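Local coordinates for protein probable acetyltransferase (Pseudomonas aeruginosa PAO1, PDB 2EUI) that is of unknown function but belongs to the GNAT acetyltransferase family and so probably transfers an acyl group to an acceptor that has not been identified, at residues E39-R43 / R44-V48; K104-A107 / R108-A112; V117-S120 / V121-V125; K128-S132 / I133-E137. All coordinates share one frame; numbering follows the deposited sequence.

Four turns at the ends of regular elements make up this set, all in the GNAT domain and all touching the second subunit of the dimer. Contacts 1, 2 and 4 end helices 31-44, 92-109 and 124-131; contact 3 leads from strand 112-120 into helix 124-131. Contacts 3 and 4 therefore share a helix. Their centres are 11 Å apart, and they meet directly where V117 CG2 packs 3.3 Å from Y130 CZ. Contact 2 comes within about 4 Å of contact 4 by nearest atoms without touching it. Contact 1 lies across the chain's centre from contacts 3 and 4, its centre 24 and 26 Å from theirs. No cofactor or substrate marks the active site.

Contact 1. Residues E39-R43 / R44-V48; sequences EKRLR and RKESV
R41 and E46 form a salt bridge at the C-terminal end of a helix. NH1 of R41 donates to OE1 of E46, which lies at the edge of the guanidinium, and the guanidinium and carboxylate planes are only 19° apart. The modelled separation is too short to be taken literally at this resolution. Bends at chi2 (44°) and chi3 (75°) fold the R41 chain round to the glutamate, while its CG rests 3.4 Å from OG of S47. On another side of the helix K40 and R44, one turn apart, run alongside each other in the same direction. CD of K40 lies over one face of the R44 guanidinium, toward its rim, 3.3 Å from NH2. A water accepts from K40 NZ at 3.0 Å and from R44 NH1 at 3.2 Å, bridging two positive ends. R43 reaches back to E39 side-on, NE and NH2 both donating to the single oxygen OE2. What positions these groups is the backbone. R44 N still bonds K40 O in helical fashion at 2.8 Å, but K45 takes a positive phi, and a Schellman motif closes the helix: E46 N reaches R41 O at 3.0 Å and K45 N reaches L42 O at 3.1 Å. Farther out, the R41 guanidinium makes cation-pi contacts with F37 and with F70 of the second subunit, and S47 OG is hydrogen-bonded to Q65 NE2 of strand 60-71. L42 turns to L11 of helix 11-24, and V48 begins strand 48-53, pairing with L66 of strand 60-71.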
loop_
_atom_site.group_PDB
_atom_site.type_symbol
_atom_site.label_atom_id
_atom_site.label_comp_id
_atom_site.label_asym_id
_atom_site.label_seq_id
_atom_site.Cartn_x
_atom_site.Cartn_y
_atom_site.Cartn_z
ATOM N N GLU A 39 -8.104 9.028 13.170
ATOM C CA GLU A 39 -9.340 8.485 13.683
ATOM C C GLU A 39 -9.864 7.467 12.679
ATOM O O GLU A 39 -10.124 6.321 13.029
ATOM C CB GLU A 39 -10.361 9.598 13.894
ATOM C CG GLU A 39 -11.200 9.429 15.144
ATOM C CD GLU A 39 -12.455 10.281 15.107
ATOM O OE1 GLU A 39 -12.339 11.481 14.767
ATOM O OE2 GLU A 39 -13.551 9.749 15.418
ATOM N N LYS A 40 -10.003 7.880 11.424
ATOM C CA LYS A 40 -10.494 6.984 10.389
ATOM C C LYS A 40 -9.712 5.690 10.369
ATOM O O LYS A 40 -10.292 4.617 10.230
ATOM C CB LYS A 40 -10.402 7.641 9.021
ATOM C CG LYS A 40 -11.342 8.791 8.843
ATOM C CD LYS A 40 -11.348 9.222 7.405
ATOM C CE LYS A 40 -12.283 10.394 7.197
ATOM N NZ LYS A 40 -12.329 10.780 5.766
ATOM N N ARG A 41 -8.395 5.793 10.516
ATOM C CA ARG A 41 -7.529 4.618 10.505
ATOM C C ARG A 41 -7.726 3.753 11.736
ATOM O O ARG A 41 -7.889 2.538 11.619
ATOM C CB ARG A 41 -6.061 5.045 10.372
ATOM C CG ARG A 41 -5.409 4.533 9.090
ATOM C CD ARG A 41 -6.327 4.717 7.887
ATOM N NE ARG A 41 -6.367 6.110 7.475
ATOM C CZ ARG A 41 -7.359 6.669 6.790
ATOM N NH1 ARG A 41 -8.426 5.966 6.430
ATOM N NH2 ARG A 41 -7.276 7.944 6.451
ATOM N N LEU A 42 -7.706 4.373 12.914
ATOM C CA LEU A 42 -7.925 3.635 14.150
ATOM C C LEU A 42 -9.342 3.088 14.140
ATOM O O LEU A 42 -9.557 1.887 14.256
ATOM C CB LEU A 42 -7.742 4.538 15.378
ATOM C CG LEU A 42 -6.312 4.885 15.804
ATOM C CD1 LEU A 42 -6.327 5.903 16.929
ATOM C CD2 LEU A 42 -5.613 3.618 16.241
ATOM N N ARG A 43 -10.310 3.976 13.969
ATOM C CA ARG A 43 -11.717 3.587 13.955
ATOM C C ARG A 43 -12.090 2.513 12.915
ATOM O O ARG A 43 -12.821 1.571 13.232
ATOM C CB ARG A 43 -12.591 4.835 13.771
ATOM C CG ARG A 43 -14.078 4.620 13.987
ATOM C CD ARG A 43 -14.849 5.921 13.820
ATOM N NE ARG A 43 -14.694 6.838 14.952
ATOM C CZ ARG A 43 -15.335 6.707 16.112
ATOM N NH1 ARG A 43 -16.173 5.696 16.293
ATOM N NH2 ARG A 43 -15.147 7.590 17.085
ATOM N N ARG A 44 -11.594 2.640 11.686
ATOM C CA ARG A 44 -11.915 1.660 10.646
ATOM C C ARG A 44 -10.981 0.462 10.675
ATOM O O ARG A 44 -11.186 -0.505 9.951
ATOM C CB ARG A 44 -11.866 2.308 9.257
ATOM C CG ARG A 44 -12.829 3.459 9.094
ATOM C CD ARG A 44 -12.717 4.171 7.753
ATOM N NE ARG A 44 -13.370 5.478 7.851
ATOM C CZ ARG A 44 -13.554 6.321 6.841
ATOM N NH1 ARG A 44 -13.142 6.009 5.620
ATOM N NH2 ARG A 44 -14.140 7.488 7.062
ATOM N N LYS A 45 -9.956 0.533 11.516
ATOM C CA LYS A 45 -8.983 -0.548 11.628
ATOM C C LYS A 45 -8.337 -0.814 10.276
ATOM O O LYS A 45 -8.232 -1.955 9.837
ATOM C CB LYS A 45 -9.662 -1.813 12.164
ATOM C CG LYS A 45 -10.174 -1.643 13.588
ATOM C CD LYS A 45 -10.803 -2.909 14.145
ATOM C CE LYS A 45 -12.171 -3.175 13.529
ATOM N NZ LYS A 45 -12.792 -4.406 14.098
ATOM N N GLU A 46 -7.894 0.258 9.631
ATOM C CA GLU A 46 -7.268 0.174 8.316
ATOM C C GLU A 46 -5.750 0.139 8.376
ATOM O O GLU A 46 -5.079 0.075 7.346
ATOM C CB GLU A 46 -7.695 1.363 7.462
ATOM C CG GLU A 46 -9.188 1.560 7.378
ATOM C CD GLU A 46 -9.542 2.631 6.393
ATOM O OE1 GLU A 46 -8.903 3.703 6.453
ATOM O OE2 GLU A 46 -10.451 2.404 5.565
ATOM N N SER A 47 -5.204 0.192 9.580
ATOM C CA SER A 47 -3.763 0.152 9.744
ATOM C C SER A 47 -3.458 -0.338 11.137
ATOM O O SER A 47 -4.336 -0.360 11.997
ATOM C CB SER A 47 -3.159 1.541 9.568
ATOM O OG SER A 47 -3.359 2.313 10.734
ATOM N N VAL A 48 -2.215 -0.748 11.346
ATOM C CA VAL A 48 -1.768 -1.209 12.645
ATOM C C VAL A 48 -0.764 -0.161 13.087
ATOM O O VAL A 48 0.212 0.099 12.385
ATOM C CB VAL A 48 -1.057 -2.579 12.567
ATOM C CG1 VAL A 48 -0.590 -3.004 13.948
ATOM C CG2 VAL A 48 -1.984 -3.614 11.986
HETATM O O HOH W 1 -13.091 8.596 3.803
#

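Contact 2. Residues K104-A107 / R108-A112; sequences KQMA and RETHA
K104 and R108 lie alongside each other because both chains are extended: K104 sets out with CG opposite its backbone N (chi1 -178°), R108 with CG opposite its carbonyl carbon (chi1 -71°), and both then point the same way. CE of K104 comes 3.2 Å from NH2 of R108. Q105, bent at chi2 (-73°), brings NE2 to the edge of the same guanidinium, 3.8 Å from CD of R108, its amide nearly perpendicular to the guanidinium. On the backbone, helix 92-109 ends in a Schellman motif. H111, with positive phi, bonds through N to R108 O at 2.8 Å, and A112 N reaches A107 O at 3.1 Å. The methyls of A107 and A112 meet at 4.1 Å between CB atoms, the apolar contact that commonly accompanies this cap, where the chain turns into strand 112-120 of a beta-alpha-beta unit. T110 OG1, whose position is less sure, is hydrogen-bonded to W79 NE1 of strand 76-86. K104 packs on L146 and R108 on I148 of the second subunit. K104 NZ and R108 NH2 are both donors and cannot bond each other; their like charges would probably disfavour the close approach modelled, whose exact separation is uncertain at this resolution.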
loop_
_atom_site.group_PDB
_atom_site.type_symbol
_atom_site.label_atom_id
_atom_site.label_comp_id
_atom_site.label_asym_id
_atom_site.label_seq_id
_atom_site.Cartn_x
_atom_site.Cartn_y
_atom_site.Cartn_z
ATOM N N LYS A 104 8.269 -6.206 12.573
ATOM C CA LYS A 104 8.746 -7.273 11.698
ATOM C C LYS A 104 8.306 -8.641 12.213
ATOM O O LYS A 104 7.925 -9.515 11.429
ATOM C CB LYS A 104 10.269 -7.236 11.564
ATOM C CG LYS A 104 10.791 -8.298 10.612
ATOM C CD LYS A 104 12.280 -8.202 10.343
ATOM C CE LYS A 104 12.726 -9.428 9.538
ATOM N NZ LYS A 104 14.195 -9.485 9.266
ATOM N N GLN A 105 8.353 -8.829 13.528
ATOM C CA GLN A 105 7.939 -10.098 14.106
ATOM C C GLN A 105 6.458 -10.307 13.836
ATOM O O GLN A 105 5.989 -11.440 13.745
ATOM C CB GLN A 105 8.216 -10.126 15.611
ATOM C CG GLN A 105 9.700 -10.003 15.971
ATOM C CD GLN A 105 10.517 -11.263 15.658
ATOM O OE1 GLN A 105 10.696 -12.138 16.519
ATOM N NE2 GLN A 105 11.013 -11.357 14.421
HETATM N N MSE A 106 5.714 -9.215 13.702
HETATM C CA MSE A 106 4.290 -9.343 13.421
HETATM C C MSE A 106 4.104 -9.822 11.988
HETATM O O MSE A 106 3.335 -10.747 11.751
HETATM C CB MSE A 106 3.565 -8.015 13.638
HETATM C CG MSE A 106 2.068 -8.070 13.355
HETATM SE SE MSE A 106 1.571 -7.386 11.621
HETATM C CE MSE A 106 1.642 -8.977 10.653
ATOM N N ALA A 107 4.813 -9.208 11.040
ATOM C CA ALA A 107 4.708 -9.605 9.636
ATOM C C ALA A 107 4.973 -11.104 9.500
ATOM O O ALA A 107 4.256 -11.819 8.789
ATOM C CB ALA A 107 5.697 -8.813 8.780
ATOM N N ARG A 108 6.013 -11.567 10.189
ATOM C CA ARG A 108 6.382 -12.973 10.179
ATOM C C ARG A 108 5.213 -13.764 10.737
ATOM O O ARG A 108 4.705 -14.674 10.088
ATOM C CB ARG A 108 7.627 -13.214 11.043
ATOM C CG ARG A 108 8.919 -12.668 10.448
ATOM C CD ARG A 108 10.128 -13.169 11.225
ATOM N NE ARG A 108 11.401 -12.714 10.656
ATOM C CZ ARG A 108 11.851 -13.039 9.441
ATOM N NH1 ARG A 108 11.126 -13.827 8.650
ATOM N NH2 ARG A 108 13.033 -12.585 9.020
ATOM N N GLU A 109 4.775 -13.406 11.938
ATOM C CA GLU A 109 3.660 -14.097 12.566
ATOM C C GLU A 109 2.434 -14.242 11.654
ATOM O O GLU A 109 1.681 -15.205 11.770
ATOM C CB GLU A 109 3.265 -13.370 13.848
ATOM C CG GLU A 109 4.237 -13.566 15.002
ATOM C CD GLU A 109 3.894 -12.701 16.212
ATOM O OE1 GLU A 109 2.682 -12.507 16.482
ATOM O OE2 GLU A 109 4.839 -12.230 16.892
ATOM N N THR A 110 2.233 -13.292 10.745
ATOM C CA THR A 110 1.075 -13.343 9.851
ATOM C C THR A 110 1.389 -13.869 8.463
ATOM O O THR A 110 0.638 -13.624 7.517
ATOM C CB THR A 110 0.411 -11.966 9.688
ATOM O OG1 THR A 110 1.387 -11.018 9.237
ATOM C CG2 THR A 110 -0.204 -11.514 10.997
ATOM N N HIS A 111 2.506 -14.572 8.341
ATOM C CA HIS A 111 2.893 -15.168 7.075
ATOM C C HIS A 111 2.862 -14.185 5.909
ATOM O O HIS A 111 2.251 -14.454 4.870
ATOM C CB HIS A 111 1.972 -16.355 6.797
ATOM C CG HIS A 111 1.789 -17.249 7.982
ATOM N ND1 HIS A 111 2.813 -18.013 8.499
ATOM C CD2 HIS A 111 0.732 -17.422 8.814
ATOM C CE1 HIS A 111 2.399 -18.613 9.603
ATOM N NE2 HIS A 111 1.141 -18.270 9.817
ATOM N N ALA A 112 3.520 -13.044 6.079
ATOM C CA ALA A 112 3.569 -12.046 5.026
ATOM C C ALA A 112 4.657 -12.469 4.055
ATOM O O ALA A 112 5.646 -13.061 4.459
ATOM C CB ALA A 112 3.892 -10.691 5.612
#

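Contact 3. Residues V117-S120 / V121-V125; sequences VSTS and VDNEV
S120 and N123 close a type I beta turn in which S120 probably also makes an ST turn, the bend by which strand 112-120 gives way to helix 124-131 in this GNAT fold. The main-chain bond of the turn runs from N123 N to S120 O at 3.0 Å; it is bent, 139° at the hydrogen, and the donor stands well above the carbonyl plane. The S120 side chain adds a second link. Its CB lies beside the N123 side chain, 3.7 Å from CG. Beyond CB, chi1 of 170° puts the hydroxyl anti to the backbone N, beside the carbonyl carbon, where the tip, OG, reaches the D122 amide. It accepts from D122 N at 3.0 Å, although the placing of that nitrogen is less certain, and it touches D122 CB at 3.5 Å. If that bond is real, one serine holds two successive amides, that of D122 through its hydroxyl and that of N123 through its carbonyl. T119, one residue earlier, crosses the N123 side chain at an angle; its OG1 faces the terminal amide, whose orientation is doubtful in the model. N123 occupies the N-cap position of helix 124-131, but its side chain makes no capping bond; it packs on Y25. V117 to S120 pair in an antiparallel ladder with a strand of the second subunit, so the sheet continues through the interface, with V121 packed on F141 of that subunit. On the inner side of the turn, CB of N123 sits 3.5 Å from S120 O.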
loop_
_atom_site.group_PDB
_atom_site.type_symbol
_atom_site.label_atom_id
_atom_site.label_comp_id
_atom_site.label_asym_id
_atom_site.label_seq_id
_atom_site.Cartn_x
_atom_site.Cartn_y
_atom_site.Cartn_z
ATOM N N VAL A 117 8.433 -0.625 1.919
ATOM C CA VAL A 117 8.490 0.718 2.473
ATOM C C VAL A 117 8.804 1.714 1.362
ATOM O O VAL A 117 9.502 1.399 0.405
ATOM C CB VAL A 117 9.573 0.833 3.591
ATOM C CG1 VAL A 117 10.949 0.696 2.994
ATOM C CG2 VAL A 117 9.450 2.161 4.307
ATOM N N SER A 118 8.276 2.923 1.492
ATOM C CA SER A 118 8.507 3.956 0.499
ATOM C C SER A 118 8.777 5.244 1.261
ATOM O O SER A 118 8.050 5.564 2.203
ATOM C CB SER A 118 7.268 4.099 -0.387
ATOM O OG SER A 118 7.506 4.989 -1.454
ATOM N N THR A 119 9.823 5.969 0.863
ATOM C CA THR A 119 10.195 7.222 1.524
ATOM C C THR A 119 10.942 8.214 0.615
ATOM O O THR A 119 11.520 7.836 -0.410
ATOM C CB THR A 119 11.047 6.932 2.772
ATOM O OG1 THR A 119 11.223 8.135 3.533
ATOM C CG2 THR A 119 12.408 6.386 2.371
ATOM N N SER A 120 10.925 9.485 1.003
ATOM C CA SER A 120 11.563 10.558 0.235
ATOM C C SER A 120 13.031 10.339 -0.097
ATOM O O SER A 120 13.821 9.933 0.760
ATOM C CB SER A 120 11.418 11.891 0.977
ATOM O OG SER A 120 12.210 12.908 0.383
ATOM N N VAL A 121 13.401 10.632 -1.340
ATOM C CA VAL A 121 14.786 10.477 -1.768
ATOM C C VAL A 121 15.672 11.370 -0.905
ATOM O O VAL A 121 16.872 11.130 -0.776
ATOM C CB VAL A 121 14.977 10.874 -3.259
ATOM C CG1 VAL A 121 14.097 10.011 -4.151
ATOM C CG2 VAL A 121 14.642 12.332 -3.456
ATOM N N ASP A 122 15.065 12.392 -0.306
ATOM C CA ASP A 122 15.776 13.338 0.548
ATOM C C ASP A 122 15.826 12.966 2.037
ATOM O O ASP A 122 16.028 13.841 2.880
ATOM C CB ASP A 122 15.142 14.726 0.412
ATOM C CG ASP A 122 15.518 15.420 -0.884
ATOM O OD1 ASP A 122 15.614 14.736 -1.929
ATOM O OD2 ASP A 122 15.705 16.658 -0.853
ATOM N N ASN A 123 15.644 11.688 2.370
ATOM C CA ASN A 123 15.683 11.263 3.773
ATOM C C ASN A 123 16.812 10.293 4.083
ATOM O O ASN A 123 16.555 9.181 4.550
ATOM C CB ASN A 123 14.371 10.597 4.188
ATOM C CG ASN A 123 13.200 11.550 4.179
ATOM O OD1 ASN A 123 13.373 12.767 4.267
ATOM N ND2 ASN A 123 11.992 10.999 4.090
ATOM N N GLU A 124 18.052 10.714 3.837
ATOM C CA GLU A 124 19.222 9.874 4.093
ATOM C C GLU A 124 19.108 9.103 5.406
ATOM O O GLU A 124 19.241 7.882 5.435
ATOM C CB GLU A 124 20.494 10.720 4.156
ATOM C CG GLU A 124 20.703 11.697 3.012
ATOM C CD GLU A 124 20.581 11.056 1.647
ATOM O OE1 GLU A 124 20.785 9.826 1.536
ATOM O OE2 GLU A 124 20.293 11.795 0.684
ATOM N N VAL A 125 18.872 9.823 6.496
ATOM C CA VAL A 125 18.764 9.188 7.799
ATOM C C VAL A 125 17.683 8.122 7.764
ATOM O O VAL A 125 17.960 6.945 7.992
ATOM C CB VAL A 125 18.455 10.226 8.915
ATOM C CG1 VAL A 125 18.482 9.557 10.276
ATOM C CG2 VAL A 125 19.475 11.346 8.879
#

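Contact 4. Residues K128-S132 / I133-E137; sequences KVYES and IGFRE
I133 N donates to Y130 O at 3.1 Å, fairly straight but from well above the carbonyl plane. Carbons of F135 pack against the same oxygen: CB approaches to 3.4 Å, and the ring presents an edge to it, CD1 at 3.6 Å. V129 O, one residue back, takes the hydroxyl of S132 at 2.6 Å from OG, while CG2 of I133 rests against that carbonyl. E131 to G134 form a type I beta turn closed by a weak bond, 3.3 Å from G134 N to E131 O. G134 then turns to a positive phi (121°), where a side chain would run into the preceding carbonyl oxygen. The helix running into Y130 and on to G134 and F135 is consistent with the motif B region of GNAT enzymes. The two aromatic side chains leave the backbone side by side and meet as an offset edge-to-face pair: the edge of Y130 is turned toward the face of F135, with ring centroids 5.6 Å apart and planes at 77°. I133, its CG1 between backbone N and carbonyl carbon (chi1 68°), brings CD1 to the edge of the Y130 ring, 4.3 Å from its CD1. Both rings press on L81 of strand 76-86 and V117 of strand 112-120, and F135 also touches L146 of the second subunit. R136 makes backbone hydrogen bonds to that subunit, and I133 leans on L100 of helix 92-109.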
loop_
_atom_site.group_PDB
_atom_site.type_symbol
_atom_site.label_atom_id
_atom_site.label_comp_id
_atom_site.label_asym_id
_atom_site.label_seq_id
_atom_site.Cartn_x
_atom_site.Cartn_y
_atom_site.Cartn_z
ATOM N N LYS A 128 18.619 5.131 5.963
ATOM C CA LYS A 128 19.682 4.373 6.606
ATOM C C LYS A 128 19.084 3.386 7.610
ATOM O O LYS A 128 19.436 2.208 7.629
ATOM C CB LYS A 128 20.648 5.322 7.317
ATOM C CG LYS A 128 22.001 4.692 7.644
ATOM C CD LYS A 128 22.581 5.207 8.961
ATOM C CE LYS A 128 21.798 4.662 10.150
ATOM N NZ LYS A 128 21.843 3.170 10.165
ATOM N N VAL A 129 18.180 3.885 8.446
ATOM C CA VAL A 129 17.512 3.069 9.448
ATOM C C VAL A 129 16.821 1.884 8.783
ATOM O O VAL A 129 16.935 0.750 9.247
ATOM C CB VAL A 129 16.461 3.889 10.200
ATOM C CG1 VAL A 129 15.729 3.013 11.205
ATOM C CG2 VAL A 129 17.127 5.063 10.880
ATOM N N TYR A 130 16.108 2.147 7.692
ATOM C CA TYR A 130 15.411 1.088 6.965
ATOM C C TYR A 130 16.372 0.010 6.475
ATOM O O TYR A 130 16.108 -1.186 6.621
ATOM C CB TYR A 130 14.642 1.668 5.760
ATOM C CG TYR A 130 13.357 2.353 6.145
ATOM C CD1 TYR A 130 12.463 1.735 7.012
ATOM C CD2 TYR A 130 13.034 3.615 5.653
ATOM C CE1 TYR A 130 11.288 2.345 7.382
ATOM C CE2 TYR A 130 11.851 4.240 6.019
ATOM C CZ TYR A 130 10.982 3.595 6.885
ATOM O OH TYR A 130 9.791 4.174 7.256
ATOM N N GLU A 131 17.480 0.446 5.881
ATOM C CA GLU A 131 18.487 -0.466 5.356
ATOM C C GLU A 131 19.095 -1.333 6.452
ATOM O O GLU A 131 19.394 -2.517 6.240
ATOM C CB GLU A 131 19.571 0.333 4.629
ATOM C CG GLU A 131 19.063 0.902 3.302
ATOM C CD GLU A 131 20.051 1.815 2.591
ATOM O OE1 GLU A 131 21.211 1.404 2.354
ATOM O OE2 GLU A 131 19.654 2.950 2.250
ATOM N N SER A 132 19.237 -0.741 7.633
ATOM C CA SER A 132 19.812 -1.429 8.774
ATOM C C SER A 132 18.866 -2.450 9.397
ATOM O O SER A 132 19.239 -3.142 10.340
ATOM C CB SER A 132 20.225 -0.418 9.840
ATOM O OG SER A 132 19.085 0.108 10.487
ATOM N N ILE A 133 17.643 -2.551 8.899
ATOM C CA ILE A 133 16.726 -3.525 9.462
ATOM C C ILE A 133 16.279 -4.519 8.405
ATOM O O ILE A 133 15.276 -5.214 8.576
ATOM C CB ILE A 133 15.488 -2.854 10.091
ATOM C CG1 ILE A 133 14.623 -2.205 9.014
ATOM C CG2 ILE A 133 15.933 -1.793 11.102
ATOM C CD1 ILE A 133 13.346 -1.609 9.567
ATOM N N GLY A 134 17.031 -4.581 7.307
ATOM C CA GLY A 134 16.705 -5.521 6.251
ATOM C C GLY A 134 16.428 -4.937 4.882
ATOM O O GLY A 134 17.090 -5.302 3.912
ATOM N N PHE A 135 15.454 -4.033 4.802
ATOM C CA PHE A 135 15.062 -3.406 3.541
ATOM C C PHE A 135 16.145 -3.194 2.485
ATOM O O PHE A 135 17.261 -2.774 2.789
ATOM C CB PHE A 135 14.374 -2.065 3.814
ATOM C CG PHE A 135 12.986 -2.201 4.349
ATOM C CD1 PHE A 135 12.732 -2.057 5.711
ATOM C CD2 PHE A 135 11.930 -2.509 3.491
ATOM C CE1 PHE A 135 11.444 -2.223 6.213
ATOM C CE2 PHE A 135 10.641 -2.679 3.970
ATOM C CZ PHE A 135 10.392 -2.538 5.334
ATOM N N ARG A 136 15.794 -3.491 1.238
ATOM C CA ARG A 136 16.708 -3.307 0.118
ATOM C C ARG A 136 15.960 -2.587 -1.000
ATOM O O ARG A 136 14.739 -2.648 -1.078
ATOM C CB ARG A 136 17.241 -4.653 -0.391
ATOM C CG ARG A 136 18.178 -5.370 0.569
ATOM C CD ARG A 136 18.735 -6.655 -0.047
ATOM N NE ARG A 136 19.675 -6.401 -1.142
ATOM C CZ ARG A 136 20.892 -5.875 -0.989
ATOM N NH1 ARG A 136 21.329 -5.541 0.222
ATOM N NH2 ARG A 136 21.676 -5.686 -2.048
ATOM N N GLU A 137 16.701 -1.908 -1.862
ATOM C CA GLU A 137 16.113 -1.166 -2.969
ATOM C C GLU A 137 16.247 -1.964 -4.273
ATOM O O GLU A 137 16.918 -1.521 -5.208
ATOM C CB GLU A 137 16.848 0.172 -3.082
ATOM C CG GLU A 137 16.240 1.206 -3.999
ATOM C CD GLU A 137 17.077 2.481 -4.045
ATOM O OE1 GLU A 137 17.558 2.919 -2.973
ATOM O OE2 GLU A 137 17.245 3.049 -5.148
#